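Local coordinates for nucleocapsid (Crimean-congo hemorrhagic fever virus, PDB 4AKL), which binds single- and double-stranded RNA, probably takes part in packaging the viral genome, and displays sequence-non-specific double-stranded DNA endonuclease activity, at residues C74-E79 and I413-T418. Sequence-based numbering, arbitrary orientation.
Sequences CAPIYE and ILNLRT
A buried loop-to-loop contact, pinned by one side-chain amide, joins the loop that leads into helix 77-83 to a 3-10 segment in the connection between helices 385-392 and 425-440. Asn415 carries it. With CG anti to the backbone N (chi1 -166°), its side chain reaches across to Cys74, where ND2 donates to the backbone O at 2.9 Å. The bond is nearly straight, 166° at the hydrogen, and the acceptor lies in the plane of the amide, whereas the donor stands above the carbonyl plane of Cys74. The other end of the same amide is also gripped: OD1 accepts from the backbone N of Ser33. With OD1 and ND2 each bonded, the flip of the amide should be fixed, and both polar atoms have a partner in this buried setting.

Pro76, at the N-cap position of helix 77-83, runs antiparallel alongside this side chain, and its ring carbon CB comes within 3.6 Å of Asn415 CG. Looser apolar contact lies beside the amide, Cys74 CB lying 4.3 Å from Leu416 CD2. Leu416 in turn rests on Cys426 and Thr429 of helix 425-440. On its own side, the 3-10 segment is closed by Leu416 N bonding to Ile413 O at 2.9 Å. The result is a buried asparagine amide bridging the main chains of two loops, joining parts of the largely helical nairovirus nucleocapsid fold that are more than 330 residues apart in sequence.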
# COMPACT_ATOMS: atom_id res chain seq x y z
N CYS A 74 14.50 9.59 -13.25
CA CYS A 74 14.28 8.16 -13.33
C CYS A 74 12.83 7.78 -13.23
O CYS A 74 12.54 6.62 -12.90
CB CYS A 74 15.13 7.46 -12.28
SG CYS A 74 14.65 7.79 -10.71
N ALA A 75 11.91 8.72 -13.53
CA ALA A 75 10.48 8.38 -13.61
C ALA A 75 10.26 7.35 -14.75
O ALA A 75 10.86 7.48 -15.81
CB ALA A 75 9.62 9.62 -13.84
N PRO A 76 9.43 6.32 -14.50
CA PRO A 76 9.03 5.31 -15.49
C PRO A 76 8.01 5.93 -16.38
O PRO A 76 6.80 5.89 -16.09
CB PRO A 76 8.47 4.17 -14.64
CG PRO A 76 8.00 4.79 -13.48
CD PRO A 76 8.87 5.99 -13.19
N ILE A 77 8.50 6.51 -17.46
CA ILE A 77 7.64 7.29 -18.38
C ILE A 77 6.39 6.61 -18.86
O ILE A 77 5.28 7.21 -18.85
CB ILE A 77 8.41 7.76 -19.59
CG1 ILE A 77 9.49 8.75 -19.15
CG2 ILE A 77 7.48 8.44 -20.56
CD1 ILE A 77 8.94 10.05 -18.46
N TYR A 78 6.53 5.36 -19.25
CA TYR A 78 5.42 4.61 -19.87
C TYR A 78 4.28 4.50 -18.89
O TYR A 78 3.14 4.81 -19.22
CB TYR A 78 5.87 3.21 -20.29
CG TYR A 78 4.80 2.42 -21.00
CD1 TYR A 78 4.65 2.51 -22.35
CD2 TYR A 78 3.92 1.56 -20.29
CE1 TYR A 78 3.69 1.79 -23.02
CE2 TYR A 78 2.93 0.83 -20.97
CZ TYR A 78 2.82 0.95 -22.32
OH TYR A 78 1.87 0.25 -23.01
N GLU A 79 4.59 4.08 -17.68
CA GLU A 79 3.54 3.81 -16.71
C GLU A 79 2.97 5.09 -16.13
O GLU A 79 1.75 5.17 -15.92
CB GLU A 79 4.03 2.87 -15.62
CG GLU A 79 4.28 1.47 -16.11
CD GLU A 79 5.61 1.26 -16.90
OE1 GLU A 79 6.53 2.09 -16.78
OE2 GLU A 79 5.71 0.21 -17.63
N ILE A 413 12.29 6.15 -7.52
CA ILE A 413 13.37 5.28 -7.08
C ILE A 413 13.14 3.80 -7.36
O ILE A 413 14.09 3.07 -7.65
CB ILE A 413 13.70 5.50 -5.54
CG1 ILE A 413 14.55 6.73 -5.38
CG2 ILE A 413 14.53 4.43 -4.98
CD1 ILE A 413 14.54 7.34 -3.94
N LEU A 414 11.88 3.34 -7.27
CA LEU A 414 11.55 1.95 -7.50
C LEU A 414 11.72 1.54 -8.98
O LEU A 414 11.73 0.37 -9.28
CB LEU A 414 10.11 1.67 -7.04
CG LEU A 414 9.91 1.74 -5.54
CD1 LEU A 414 8.46 1.54 -5.20
CD2 LEU A 414 10.80 0.72 -4.80
N ASN A 415 11.81 2.52 -9.87
CA ASN A 415 12.21 2.30 -11.27
C ASN A 415 13.73 2.10 -11.45
O ASN A 415 14.17 1.71 -12.52
CB ASN A 415 11.73 3.46 -12.15
CG ASN A 415 11.80 3.15 -13.62
OD1 ASN A 415 11.56 1.99 -14.04
ND2 ASN A 415 12.13 4.14 -14.42
N LEU A 416 14.54 2.37 -10.41
CA LEU A 416 15.99 2.13 -10.50
C LEU A 416 16.22 0.63 -10.43
O LEU A 416 15.59 -0.03 -9.59
CB LEU A 416 16.79 2.81 -9.40
CG LEU A 416 17.03 4.31 -9.55
CD1 LEU A 416 17.52 4.90 -8.24
CD2 LEU A 416 18.01 4.65 -10.72
N ARG A 417 17.12 0.11 -11.29
CA ARG A 417 17.37 -1.34 -11.36
C ARG A 417 17.92 -1.88 -10.06
O ARG A 417 18.56 -1.15 -9.31
CB ARG A 417 18.34 -1.72 -12.52
CG ARG A 417 17.74 -1.54 -13.92
CD ARG A 417 18.70 -1.91 -15.04
NE ARG A 417 18.07 -1.75 -16.36
CZ ARG A 417 17.23 -2.63 -16.95
NH1 ARG A 417 16.89 -3.80 -16.36
NH2 ARG A 417 16.72 -2.35 -18.15
N THR A 418 17.65 -3.15 -9.81
CA THR A 418 18.19 -3.85 -8.66
C THR A 418 19.21 -4.92 -9.04
O THR A 418 19.79 -5.53 -8.16
CB THR A 418 17.06 -4.51 -7.83
OG1 THR A 418 16.30 -5.41 -8.65
CG2 THR A 418 16.11 -3.41 -7.21